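Local coordinates for sulfate adenylyltransferase, adenylylsulfate kinase (Thiobacillus denitrificans, PDB 3CR8), which phosphorylates adenosine 5'-phosphosulfate with ATP to give 3'-phosphoadenylyl sulfate, and carries an ATP-sulfurylase-like region that lacks sulfurylase activity, at residues 14-19 against 46-51; 147-152 against 230-235; 164-169 against 256-261. All coordinates share one frame; numbering follows the deposited sequence.

In the fold
The three contacts form a chain running from the PUA-like region into the ATP-sulfurylase-like region. Interaction 1, wholly in the PUA-like part, has its centre about 14 Å from that of interaction 2; T50 packs on P151 and M47 on P235 where the two meet, so helix 39-50 borders both. Interaction 2 lies about 13 Å, centre to centre, from interaction 3, and the ring of F256 joins them by packing against A149 and P151. Interactions 1 and 3 do not touch, their centres being about 21 Å apart. Interactions 2 and 3 both reach one parallel five-stranded sheet. All three lie away from the predicted ATP-binding P-loop, residues 376-383.

Interaction 1 of 3, residues 14-19 against 46-51; sequences VNLIDP and EMLMTG
Polar contact between the loop 14-19 and the C-terminal turn of helix 39-50 rests on one backbone hydrogen bond, L16 N to M49 O at 3.1 Å. It is fairly straight, 154° at the hydrogen, although the donor stands above the plane of the carbonyl. Near its C-terminal end a helix runs short of its own N-H groups, and L16 supplies one from the neighbouring loop. The loop is shaped for this by an Asx turn: N15 holds CG anti to its backbone N (chi1 -176°), so that OD1 accepts from I17 N at 2.7 Å, in the plane of the amide carbonyl.

Apolar contacts lie beside this bond. L16 presents its CB to M49 CG at 3.8 Å, while its CD2 reaches CD2 of L48, also at 3.8 Å, the two leucines crossing obliquely. I17 crosses M49 in a similar way, CG1 lying 3.7 Å from M49 CG. The flexible methionine, its chain bent at chi2 and chi3, can follow both branched neighbours. L16 and L48 also share V133 of strand 126-135.

Backbone shape decides the last point of contact. G51 leaves helical geometry with positive phi (105°), in a Schellman motif whose two bonds back into the last turn are weak, and its CA lies 3.4 Å from V14 O. A side chain there would run into that oxygen and into the preceding carbonyl, which is why glycine suits the place. S54 OG, hydrogen-bonded to both V14 N and G51 O, ties the two backbones just beyond. Chemically, the carbonyl of M49 finds its donor in one N-H of the loop, and L16, I17, L48 and M49 bury apolar surface beside it.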
ATOM      1  N   VAL A  14     -50.778 -20.180  -6.177  1.00 43.35           N
ATOM      2  CA  VAL A  14     -51.562 -20.153  -4.946  1.00 48.15           C
ATOM      3  C   VAL A  14     -51.276 -18.916  -4.090  1.00 53.09           C
ATOM      4  O   VAL A  14     -50.163 -18.395  -4.074  1.00 62.59           O
ATOM      5  CB  VAL A  14     -51.323 -21.399  -4.095  1.00 53.34           C
ATOM      6  CG1 VAL A  14     -52.073 -21.270  -2.788  1.00 36.66           C
ATOM      7  CG2 VAL A  14     -51.721 -22.677  -4.863  1.00 43.82           C
ATOM      8  N   ASN A  15     -52.304 -18.435  -3.404  1.00 64.39           N
ATOM      9  CA  ASN A  15     -52.152 -17.414  -2.364  1.00 54.43           C
ATOM     10  C   ASN A  15     -53.215 -17.587  -1.283  1.00 54.28           C
ATOM     11  O   ASN A  15     -54.377 -17.252  -1.458  1.00 49.66           O
ATOM     12  CB  ASN A  15     -52.196 -16.000  -2.933  1.00 47.98           C
ATOM     13  CG  ASN A  15     -51.947 -14.941  -1.880  1.00 54.90           C
ATOM     14  OD1 ASN A  15     -52.107 -15.194  -0.696  1.00 65.27           O
ATOM     15  ND2 ASN A  15     -51.537 -13.756  -2.307  1.00 45.58           N
ATOM     16  N   LEU A  16     -52.782 -18.139  -0.165  1.00 55.09           N
ATOM     17  CA  LEU A  16     -53.644 -18.499   0.934  1.00 52.10           C
ATOM     18  C   LEU A  16     -53.936 -17.292   1.835  1.00 58.70           C
ATOM     19  O   LEU A  16     -54.422 -17.451   2.969  1.00 63.93           O
ATOM     20  CB  LEU A  16     -52.973 -19.631   1.747  1.00 41.80           C
ATOM     21  CG  LEU A  16     -53.495 -21.029   1.459  1.00 48.29           C
ATOM     22  CD1 LEU A  16     -53.766 -21.186  -0.012  1.00 32.89           C
ATOM     23  CD2 LEU A  16     -52.535 -22.069   1.967  1.00 54.81           C
ATOM     24  N   ILE A  17     -53.633 -16.093   1.352  1.00 42.22           N
ATOM     25  CA  ILE A  17     -53.861 -14.905   2.164  1.00 51.32           C
ATOM     26  C   ILE A  17     -54.707 -13.854   1.471  1.00 62.16           C
ATOM     27  O   ILE A  17     -54.206 -13.065   0.668  1.00 60.45           O
ATOM     28  CB  ILE A  17     -52.564 -14.278   2.629  1.00 54.58           C
ATOM     29  CG1 ILE A  17     -51.859 -15.198   3.611  1.00 54.39           C
ATOM     30  CG2 ILE A  17     -52.832 -12.985   3.324  1.00 46.86           C
ATOM     31  CD1 ILE A  17     -50.505 -14.680   4.075  1.00 64.32           C
ATOM     32  N   ASP A  18     -55.996 -13.869   1.799  1.00 76.22           N
ATOM     33  CA  ASP A  18     -56.984 -12.954   1.253  1.00 77.83           C
ATOM     34  C   ASP A  18     -57.216 -11.873   2.281  1.00 75.22           C
ATOM     35  O   ASP A  18     -57.851 -12.124   3.292  1.00 75.54           O
ATOM     36  CB  ASP A  18     -58.301 -13.701   0.993  1.00 76.64           C
ATOM     37  CG  ASP A  18     -59.298 -12.884   0.175  1.00 88.46           C
ATOM     38  OD1 ASP A  18     -59.106 -11.645   0.045  1.00 84.40           O
ATOM     39  OD2 ASP A  18     -60.271 -13.491  -0.339  1.00 81.05           O
ATOM     40  N   PRO A  19     -56.703 -10.658   2.029  1.00 87.49           N
ATOM     41  CA  PRO A  19     -56.859  -9.562   3.001  1.00 90.27           C
ATOM     42  C   PRO A  19     -58.332  -9.165   3.260  1.00 80.87           C
ATOM     43  O   PRO A  19     -58.688  -8.927   4.397  1.00 82.97           O
ATOM     44  CB  PRO A  19     -56.065  -8.406   2.366  1.00 78.92           C
ATOM     45  CG  PRO A  19     -55.240  -9.036   1.264  1.00 64.44           C
ATOM     46  CD  PRO A  19     -56.021 -10.220   0.800  1.00 67.67           C
ATOM     47  N   GLU A  46     -45.377 -20.890   5.830  1.00 38.13           N
ATOM     48  CA  GLU A  46     -45.106 -19.750   4.960  1.00 41.12           C
ATOM     49  C   GLU A  46     -44.913 -20.153   3.485  1.00 43.87           C
ATOM     50  O   GLU A  46     -45.422 -19.515   2.554  1.00 31.58           O
ATOM     51  CB  GLU A  46     -43.877 -19.023   5.456  1.00 36.51           C
ATOM     52  CG  GLU A  46     -43.592 -17.774   4.718  1.00 44.64           C
ATOM     53  CD  GLU A  46     -42.354 -17.095   5.235  1.00 51.79           C
ATOM     54  OE1 GLU A  46     -41.823 -17.544   6.273  1.00 49.09           O
ATOM     55  OE2 GLU A  46     -41.899 -16.121   4.596  1.00 50.71           O
ATOM     56  N   MET A  47     -44.164 -21.222   3.270  1.00 44.15           N
ATOM     57  CA  MET A  47     -44.017 -21.749   1.929  1.00 45.16           C
ATOM     58  C   MET A  47     -45.391 -22.069   1.336  1.00 51.54           C
ATOM     59  O   MET A  47     -45.685 -21.735   0.178  1.00 46.57           O
ATOM     60  CB  MET A  47     -43.127 -23.001   1.919  1.00 48.22           C
ATOM     61  CG  MET A  47     -41.659 -22.754   2.241  1.00 51.07           C
ATOM     62  SD  MET A  47     -40.715 -22.240   0.807  1.00 44.58           S
ATOM     63  CE  MET A  47     -41.301 -20.573   0.604  1.00 49.95           C
ATOM     64  N   LEU A  48     -46.237 -22.727   2.124  1.00 39.56           N
ATOM     65  CA  LEU A  48     -47.517 -23.162   1.597  1.00 40.86           C
ATOM     66  C   LEU A  48     -48.426 -21.954   1.420  1.00 43.04           C
ATOM     67  O   LEU A  48     -49.040 -21.737   0.375  1.00 41.94           O
ATOM     68  CB  LEU A  48     -48.159 -24.171   2.527  1.00 45.20           C
ATOM     69  CG  LEU A  48     -49.588 -24.490   2.114  1.00 39.49           C
ATOM     70  CD1 LEU A  48     -49.548 -25.626   1.104  1.00 42.86           C
ATOM     71  CD2 LEU A  48     -50.405 -24.853   3.334  1.00 41.35           C
ATOM     72  N   MET A  49     -48.459 -21.133   2.450  1.00 47.63           N
ATOM     73  CA  MET A  49     -49.347 -19.983   2.479  1.00 50.16           C
ATOM     74  C   MET A  49     -49.064 -19.080   1.300  1.00 43.93           C
ATOM     75  O   MET A  49     -49.874 -18.249   0.942  1.00 53.24           O
ATOM     76  CB  MET A  49     -49.138 -19.212   3.787  1.00 37.70           C
ATOM     77  CG  MET A  49     -50.349 -18.538   4.285  1.00 35.96           C
ATOM     78  SD  MET A  49     -50.333 -18.605   6.040  1.00 45.60           S
ATOM     79  CE  MET A  49     -48.667 -18.071   6.433  1.00 56.07           C
ATOM     80  N   THR A  50     -47.906 -19.259   0.688  1.00 49.36           N
ATOM     81  CA  THR A  50     -47.341 -18.199  -0.125  1.00 45.68           C
ATOM     82  C   THR A  50     -47.186 -18.590  -1.596  1.00 46.45           C
ATOM     83  O   THR A  50     -46.885 -17.758  -2.442  1.00 45.68           O
ATOM     84  CB  THR A  50     -46.018 -17.703   0.497  1.00 45.18           C
ATOM     85  OG1 THR A  50     -46.092 -16.291   0.697  1.00 44.77           O
ATOM     86  CG2 THR A  50     -44.805 -18.059  -0.356  1.00 29.52           C
ATOM     87  N   GLY A  51     -47.407 -19.858  -1.906  1.00 51.57           N
ATOM     88  CA  GLY A  51     -47.432 -20.268  -3.295  1.00 50.12           C
ATOM     89  C   GLY A  51     -46.194 -21.016  -3.745  1.00 51.71           C
ATOM     90  O   GLY A  51     -46.116 -21.457  -4.881  1.00 54.30           O
TER

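Interaction 2 of 3, residues 147-152 against 230-235; sequences LRATPA and QLSLLP
L147 leans along the chain that leaves strand 229-231. Its CB lies 3.6 Å from CD1 of L233, whose side chain points across from the other segment. Chi1 of -68° sets CG anti to the carbonyl carbon and chi2 of 169° spreads the two methyls toward L231: CD1 comes within 4.1 Å of L231 CD2, and CD2 is nearer to the same methyl, at 3.8 Å, and equally near the L231 carbonyl oxygen. L218 of helix 210-220 touches both leucines, so the tip of L147 ends mostly among hydrocarbon, as suits a leucine.

The carbonyl of the same residue does the polar work. L147 O accepts two bonds, from L233 N at 2.8 Å (149° at the hydrogen) and from S232 OG at 3.1 Å, both donors standing above the carbonyl plane. The serine is small enough to fit beside A149 CB and brings its hydroxyl round with OG anti to its own backbone N. An alanine here would lose the hydroxyl and would probably leave L147 O relying on L233 N, loosening the loop's hold on the chain past the strand. R148 crosses L233 obliquely, its CG 3.9 Å from L233 CD1, and that methyl also lies over one face of the guanidinium, whose charge is paired with D143.

T150 N-caps helix 151-160 through E153 N. One carbonyl held by two donors, with leucine packing beside it, thus joins the lead-in of this helix to the chain just past strand 229-231, outermost on that side.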
ATOM      1  N   LEU A 147     -34.569  -8.154   0.873  1.00 49.83           N
ATOM      2  CA  LEU A 147     -34.189  -9.426   0.256  1.00 36.74           C
ATOM      3  C   LEU A 147     -35.233 -10.547   0.251  1.00 47.76           C
ATOM      4  O   LEU A 147     -35.046 -11.532  -0.464  1.00 40.15           O
ATOM      5  CB  LEU A 147     -32.938  -9.950   0.926  1.00 40.57           C
ATOM      6  CG  LEU A 147     -31.755  -9.048   0.603  1.00 45.64           C
ATOM      7  CD1 LEU A 147     -30.517  -9.354   1.447  1.00 38.65           C
ATOM      8  CD2 LEU A 147     -31.448  -9.175  -0.858  1.00 36.38           C
ATOM      9  N   ARG A 148     -36.308 -10.410   1.037  1.00 41.55           N
ATOM     10  CA  ARG A 148     -37.343 -11.435   1.120  1.00 36.54           C
ATOM     11  C   ARG A 148     -38.452 -11.180   0.143  1.00 43.64           C
ATOM     12  O   ARG A 148     -39.218 -10.248   0.313  1.00 77.36           O
ATOM     13  CB  ARG A 148     -37.932 -11.491   2.525  1.00 35.10           C
ATOM     14  CG  ARG A 148     -36.935 -11.821   3.609  1.00 39.09           C
ATOM     15  CD  ARG A 148     -37.487 -11.652   4.995  1.00 34.91           C
ATOM     16  NE  ARG A 148     -36.592 -12.227   5.997  1.00 35.69           N
ATOM     17  CZ  ARG A 148     -36.543 -13.517   6.297  1.00 34.22           C
ATOM     18  NH1 ARG A 148     -37.331 -14.371   5.664  1.00 43.31           N
ATOM     19  NH2 ARG A 148     -35.701 -13.957   7.204  1.00 36.69           N
ATOM     20  N   ALA A 149     -38.564 -12.000  -0.887  1.00 38.93           N
ATOM     21  CA  ALA A 149     -39.711 -11.916  -1.799  1.00 38.60           C
ATOM     22  C   ALA A 149     -40.598 -13.152  -1.775  1.00 34.88           C
ATOM     23  O   ALA A 149     -40.156 -14.266  -1.556  1.00 41.74           O
ATOM     24  CB  ALA A 149     -39.271 -11.629  -3.201  1.00 32.22           C
ATOM     25  N   THR A 150     -41.877 -12.939  -1.984  1.00 39.13           N
ATOM     26  CA  THR A 150     -42.785 -14.056  -2.114  1.00 43.70           C
ATOM     27  C   THR A 150     -42.632 -14.513  -3.555  1.00 44.80           C
ATOM     28  O   THR A 150     -42.136 -13.767  -4.395  1.00 41.01           O
ATOM     29  CB  THR A 150     -44.241 -13.622  -1.846  1.00 48.23           C
ATOM     30  OG1 THR A 150     -44.573 -12.494  -2.675  1.00 42.24           O
ATOM     31  CG2 THR A 150     -44.443 -13.252  -0.368  1.00 32.49           C
ATOM     32  N   PRO A 151     -43.053 -15.737  -3.859  1.00 41.45           N
ATOM     33  CA  PRO A 151     -43.017 -16.062  -5.267  1.00 39.45           C
ATOM     34  C   PRO A 151     -43.677 -14.971  -6.128  1.00 42.49           C
ATOM     35  O   PRO A 151     -43.109 -14.612  -7.175  1.00 36.95           O
ATOM     36  CB  PRO A 151     -43.777 -17.387  -5.308  1.00 36.16           C
ATOM     37  CG  PRO A 151     -43.405 -18.039  -4.093  1.00 27.82           C
ATOM     38  CD  PRO A 151     -43.445 -16.904  -3.064  1.00 47.48           C
ATOM     39  N   ALA A 152     -44.828 -14.441  -5.712  1.00 40.31           N
ATOM     40  CA  ALA A 152     -45.464 -13.377  -6.509  1.00 44.32           C
ATOM     41  C   ALA A 152     -44.608 -12.100  -6.604  1.00 52.16           C
ATOM     42  O   ALA A 152     -44.447 -11.518  -7.698  1.00 50.75           O
ATOM     43  CB  ALA A 152     -46.863 -13.053  -6.033  1.00 20.25           C
ATOM     44  N   GLN A 230     -29.557 -11.736  -9.522  1.00 37.35           N
ATOM     45  CA  GLN A 230     -30.482 -11.288  -8.483  1.00 33.71           C
ATOM     46  C   GLN A 230     -30.235 -12.030  -7.219  1.00 39.24           C
ATOM     47  O   GLN A 230     -29.953 -13.238  -7.271  1.00 47.22           O
ATOM     48  CB  GLN A 230     -31.928 -11.572  -8.881  1.00 47.90           C
ATOM     49  CG  GLN A 230     -32.681 -10.328  -9.309  1.00 59.23           C
ATOM     50  CD  GLN A 230     -32.860  -9.367  -8.148  1.00 46.77           C
ATOM     51  OE1 GLN A 230     -32.926  -8.150  -8.324  1.00 50.43           O
ATOM     52  NE2 GLN A 230     -32.911  -9.918  -6.950  1.00 33.23           N
ATOM     53  N   LEU A 231     -30.338 -11.333  -6.082  1.00 39.74           N
ATOM     54  CA  LEU A 231     -30.249 -11.998  -4.763  1.00 43.02           C
ATOM     55  C   LEU A 231     -31.607 -11.956  -4.064  1.00 40.70           C
ATOM     56  O   LEU A 231     -32.294 -10.947  -4.075  1.00 32.80           O
ATOM     57  CB  LEU A 231     -29.165 -11.384  -3.872  1.00 40.63           C
ATOM     58  CG  LEU A 231     -29.081 -11.895  -2.426  1.00 39.86           C
ATOM     59  CD1 LEU A 231     -28.548 -13.309  -2.329  1.00 35.91           C
ATOM     60  CD2 LEU A 231     -28.214 -10.970  -1.603  1.00 39.57           C
ATOM     61  N   SER A 232     -32.015 -13.065  -3.484  1.00 43.31           N
ATOM     62  CA  SER A 232     -33.293 -13.083  -2.806  1.00 40.70           C
ATOM     63  C   SER A 232     -33.238 -14.192  -1.789  1.00 37.18           C
ATOM     64  O   SER A 232     -32.429 -15.084  -1.920  1.00 39.32           O
ATOM     65  CB  SER A 232     -34.415 -13.312  -3.800  1.00 33.49           C
ATOM     66  OG  SER A 232     -35.604 -12.758  -3.309  1.00 44.87           O
ATOM     67  N   LEU A 233     -34.074 -14.138  -0.764  1.00 41.26           N
ATOM     68  CA  LEU A 233     -34.051 -15.191   0.255  1.00 40.53           C
ATOM     69  C   LEU A 233     -35.177 -16.183   0.055  1.00 45.61           C
ATOM     70  O   LEU A 233     -36.273 -15.832  -0.380  1.00 45.52           O
ATOM     71  CB  LEU A 233     -34.090 -14.604   1.667  1.00 35.80           C
ATOM     72  CG  LEU A 233     -33.024 -13.519   1.823  1.00 37.41           C
ATOM     73  CD1 LEU A 233     -33.168 -12.806   3.145  1.00 42.97           C
ATOM     74  CD2 LEU A 233     -31.643 -14.128   1.678  1.00 39.09           C
ATOM     75  N   LEU A 234     -34.869 -17.430   0.367  1.00 44.22           N
ATOM     76  CA  LEU A 234     -35.785 -18.551   0.242  1.00 51.29           C
ATOM     77  C   LEU A 234     -36.080 -19.105   1.632  1.00 49.16           C
ATOM     78  O   LEU A 234     -35.270 -19.846   2.197  1.00 51.80           O
ATOM     79  CB  LEU A 234     -35.111 -19.640  -0.589  1.00 53.12           C
ATOM     80  CG  LEU A 234     -35.899 -20.822  -1.158  1.00 44.63           C
ATOM     81  CD1 LEU A 234     -35.114 -22.043  -0.858  1.00 43.86           C
ATOM     82  CD2 LEU A 234     -37.252 -20.951  -0.518  1.00 55.01           C
ATOM     83  N   PRO A 235     -37.249 -18.772   2.181  1.00 40.21           N
ATOM     84  CA  PRO A 235     -37.575 -19.043   3.581  1.00 46.87           C
ATOM     85  C   PRO A 235     -37.927 -20.497   3.765  1.00 53.65           C
ATOM     86  O   PRO A 235     -39.038 -20.878   3.442  1.00 70.39           O
ATOM     87  CB  PRO A 235     -38.833 -18.195   3.822  1.00 48.74           C
ATOM     88  CG  PRO A 235     -39.143 -17.498   2.503  1.00 62.02           C
ATOM     89  CD  PRO A 235     -38.413 -18.266   1.450  1.00 53.27           C
TER

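Interaction 3 of 3, residues 164-169 against 256-261; sequences RRIIAW and FGCSLL
I166 O is gripped twice, by the backbone N-H groups of two successive residues. L260 N donates at 3.1 Å and S259 N makes a weaker, more bent bond, 134° at the hydrogen. One step on, A168 N gives the straightest bond of the set to L260 O, 2.9 Å and 158°. The bonds of L260 N to I166 O and A168 N to L260 O alternate as in parallel strands, pairing I167 with L260 and A168 with L261.

Side chains of these pairs sort to the two faces. On one, I167 CG2 rests 4.0 Å from L260 CB; on the other, the CD2 methyl of L261 lies against the A168 carbonyl. L260 CD1 also meets the aliphatic CG of R165 at 3.9 Å, and A168 is small enough to admit C258 SG, 3.5 Å from its CB. G257, in a Schellman motif with phi of 120°, turns the chain out of helix 244-256 toward the strand; a side chain would jam against the preceding carbonyl.

Strand 166-169 is central in a parallel sheet ordered 3-2-1-4-5, as in HUP-type nucleotide-binding folds, with strand 193-196 on its far side and strand 299-301 beyond 260-262. Helix 177-189 covers I167, and helix 151-160 packs on I166 and F256.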
ATOM      1  N   ARG A 164     -36.530 -13.443 -18.411  1.00 52.36           N
ATOM      2  CA  ARG A 164     -37.427 -14.541 -18.796  1.00 39.45           C
ATOM      3  C   ARG A 164     -36.931 -15.908 -18.308  1.00 43.28           C
ATOM      4  O   ARG A 164     -37.591 -16.621 -17.549  1.00 61.18           O
ATOM      5  CB  ARG A 164     -37.583 -14.600 -20.313  1.00 52.63           C
ATOM      6  CG  ARG A 164     -38.332 -13.443 -20.959  1.00 59.34           C
ATOM      7  CD  ARG A 164     -38.402 -13.599 -22.472  1.00 72.18           C
ATOM      8  NE  ARG A 164     -37.137 -13.297 -23.155  1.00105.12           N
ATOM      9  CZ  ARG A 164     -36.817 -13.735 -24.378  1.00107.07           C
ATOM     10  NH1 ARG A 164     -37.672 -14.504 -25.043  1.00106.60           N
ATOM     11  NH2 ARG A 164     -35.646 -13.413 -24.942  1.00 73.81           N
ATOM     12  N   ARG A 165     -35.743 -16.265 -18.767  1.00 37.67           N
ATOM     13  CA  ARG A 165     -35.123 -17.561 -18.511  1.00 43.33           C
ATOM     14  C   ARG A 165     -34.120 -17.348 -17.375  1.00 55.08           C
ATOM     15  O   ARG A 165     -33.273 -16.439 -17.464  1.00 45.58           O
ATOM     16  CB  ARG A 165     -34.403 -17.987 -19.795  1.00 46.23           C
ATOM     17  CG  ARG A 165     -33.745 -19.327 -19.801  1.00 57.38           C
ATOM     18  CD  ARG A 165     -32.668 -19.321 -20.862  1.00 65.46           C
ATOM     19  NE  ARG A 165     -32.459 -20.639 -21.428  1.00 67.25           N
ATOM     20  CZ  ARG A 165     -33.036 -21.032 -22.546  1.00 83.62           C
ATOM     21  NH1 ARG A 165     -33.842 -20.191 -23.185  1.00 74.11           N
ATOM     22  NH2 ARG A 165     -32.804 -22.250 -23.019  1.00104.02           N
ATOM     23  N   ILE A 166     -34.209 -18.179 -16.327  1.00 60.83           N
ATOM     24  CA  ILE A 166     -33.486 -17.947 -15.074  1.00 40.55           C
ATOM     25  C   ILE A 166     -32.989 -19.237 -14.419  1.00 41.40           C
ATOM     26  O   ILE A 166     -33.781 -20.134 -14.098  1.00 36.83           O
ATOM     27  CB  ILE A 166     -34.383 -17.179 -14.071  1.00 38.47           C
ATOM     28  CG1 ILE A 166     -34.920 -15.885 -14.695  1.00 40.55           C
ATOM     29  CG2 ILE A 166     -33.636 -16.866 -12.812  1.00 38.11           C
ATOM     30  CD1 ILE A 166     -36.072 -15.258 -13.927  1.00 40.91           C
ATOM     31  N   ILE A 167     -31.669 -19.312 -14.230  1.00 51.44           N
ATOM     32  CA  ILE A 167     -31.067 -20.326 -13.378  1.00 46.40           C
ATOM     33  C   ILE A 167     -31.146 -19.868 -11.926  1.00 42.85           C
ATOM     34  O   ILE A 167     -30.825 -18.719 -11.602  1.00 44.29           O
ATOM     35  CB  ILE A 167     -29.583 -20.517 -13.687  1.00 47.73           C
ATOM     36  CG1 ILE A 167     -29.317 -20.335 -15.162  1.00 46.68           C
ATOM     37  CG2 ILE A 167     -29.076 -21.880 -13.206  1.00 47.92           C
ATOM     38  CD1 ILE A 167     -27.898 -20.674 -15.517  1.00 55.41           C
ATOM     39  N   ALA A 168     -31.544 -20.785 -11.053  1.00 49.49           N
ATOM     40  CA  ALA A 168     -31.557 -20.528  -9.625  1.00 48.79           C
ATOM     41  C   ALA A 168     -30.492 -21.353  -8.949  1.00 44.35           C
ATOM     42  O   ALA A 168     -30.201 -22.470  -9.377  1.00 47.17           O
ATOM     43  CB  ALA A 168     -32.903 -20.856  -9.049  1.00 44.80           C
ATOM     44  N   TRP A 169     -29.913 -20.784  -7.902  1.00 37.85           N
ATOM     45  CA  TRP A 169     -28.942 -21.468  -7.072  1.00 41.32           C
ATOM     46  C   TRP A 169     -29.480 -21.269  -5.655  1.00 49.32           C
ATOM     47  O   TRP A 169     -29.542 -20.142  -5.148  1.00 39.48           O
ATOM     48  CB  TRP A 169     -27.552 -20.838  -7.266  1.00 44.69           C
ATOM     49  CG  TRP A 169     -26.525 -21.328  -6.328  1.00 48.97           C
ATOM     50  CD1 TRP A 169     -26.278 -20.879  -5.061  1.00 55.26           C
ATOM     51  CD2 TRP A 169     -25.576 -22.354  -6.580  1.00 57.50           C
ATOM     52  NE1 TRP A 169     -25.234 -21.578  -4.509  1.00 64.83           N
ATOM     53  CE2 TRP A 169     -24.794 -22.494  -5.417  1.00 46.44           C
ATOM     54  CE3 TRP A 169     -25.310 -23.164  -7.671  1.00 64.85           C
ATOM     55  CZ2 TRP A 169     -23.775 -23.413  -5.324  1.00 55.55           C
ATOM     56  CZ3 TRP A 169     -24.293 -24.081  -7.570  1.00 69.74           C
ATOM     57  CH2 TRP A 169     -23.536 -24.197  -6.409  1.00 68.47           C
ATOM     58  N   PHE A 256     -41.233 -19.883  -8.077  1.00 45.53           N
ATOM     59  CA  PHE A 256     -40.598 -18.573  -7.951  1.00 44.74           C
ATOM     60  C   PHE A 256     -40.278 -17.892  -9.309  1.00 54.52           C
ATOM     61  O   PHE A 256     -39.987 -16.696  -9.373  1.00 51.45           O
ATOM     62  CB  PHE A 256     -39.338 -18.689  -7.106  1.00 37.62           C
ATOM     63  CG  PHE A 256     -39.578 -18.556  -5.625  1.00 36.99           C
ATOM     64  CD1 PHE A 256     -39.629 -17.309  -5.040  1.00 35.99           C
ATOM     65  CD2 PHE A 256     -39.725 -19.686  -4.814  1.00 31.25           C
ATOM     66  CE1 PHE A 256     -39.832 -17.180  -3.686  1.00 35.88           C
ATOM     67  CE2 PHE A 256     -39.934 -19.554  -3.472  1.00 35.61           C
ATOM     68  CZ  PHE A 256     -39.994 -18.297  -2.905  1.00 27.58           C
ATOM     69  N   GLY A 257     -40.342 -18.653 -10.394  1.00 53.87           N
ATOM     70  CA  GLY A 257     -40.107 -18.101 -11.711  1.00 44.85           C
ATOM     71  C   GLY A 257     -38.939 -18.755 -12.444  1.00 58.24           C
ATOM     72  O   GLY A 257     -38.703 -18.488 -13.624  1.00 60.00           O
ATOM     73  N   CYS A 258     -38.196 -19.616 -11.762  1.00 46.17           N
ATOM     74  CA  CYS A 258     -36.993 -20.150 -12.370  1.00 47.15           C
ATOM     75  C   CYS A 258     -37.283 -21.355 -13.242  1.00 56.47           C
ATOM     76  O   CYS A 258     -38.088 -22.216 -12.882  1.00 59.86           O
ATOM     77  CB  CYS A 258     -36.007 -20.535 -11.279  1.00 44.14           C
ATOM     78  SG  CYS A 258     -35.813 -19.239 -10.168  1.00 46.60           S
ATOM     79  N   SER A 259     -36.600 -21.433 -14.376  1.00 51.72           N
ATOM     80  CA  SER A 259     -36.742 -22.594 -15.252  1.00 57.16           C
ATOM     81  C   SER A 259     -35.496 -23.503 -15.256  1.00 51.88           C
ATOM     82  O   SER A 259     -35.456 -24.518 -15.964  1.00 58.26           O
ATOM     83  CB  SER A 259     -37.115 -22.147 -16.676  1.00 54.27           C
ATOM     84  OG  SER A 259     -36.116 -21.325 -17.250  1.00 50.25           O
ATOM     85  N   LEU A 260     -34.487 -23.124 -14.474  1.00 44.49           N
ATOM     86  CA  LEU A 260     -33.294 -23.946 -14.307  1.00 41.54           C
ATOM     87  C   LEU A 260     -32.874 -23.997 -12.829  1.00 45.30           C
ATOM     88  O   LEU A 260     -33.069 -23.046 -12.078  1.00 48.32           O
ATOM     89  CB  LEU A 260     -32.155 -23.433 -15.195  1.00 38.15           C
ATOM     90  CG  LEU A 260     -32.408 -23.539 -16.700  1.00 39.90           C
ATOM     91  CD1 LEU A 260     -32.823 -22.205 -17.292  1.00 35.40           C
ATOM     92  CD2 LEU A 260     -31.185 -24.086 -17.428  1.00 45.16           C
ATOM     93  N   LEU A 261     -32.310 -25.112 -12.400  1.00 43.62           N
ATOM     94  CA  LEU A 261     -31.928 -25.251 -11.007  1.00 42.66           C
ATOM     95  C   LEU A 261     -30.553 -25.925 -10.926  1.00 55.44           C
ATOM     96  O   LEU A 261     -30.294 -26.932 -11.588  1.00 59.25           O
ATOM     97  CB  LEU A 261     -32.957 -26.102 -10.289  1.00 41.76           C
ATOM     98  CG  LEU A 261     -33.264 -25.807  -8.835  1.00 37.19           C
ATOM     99  CD1 LEU A 261     -33.197 -27.108  -8.072  1.00 36.76           C
ATOM    100  CD2 LEU A 261     -32.279 -24.814  -8.291  1.00 50.27           C
TER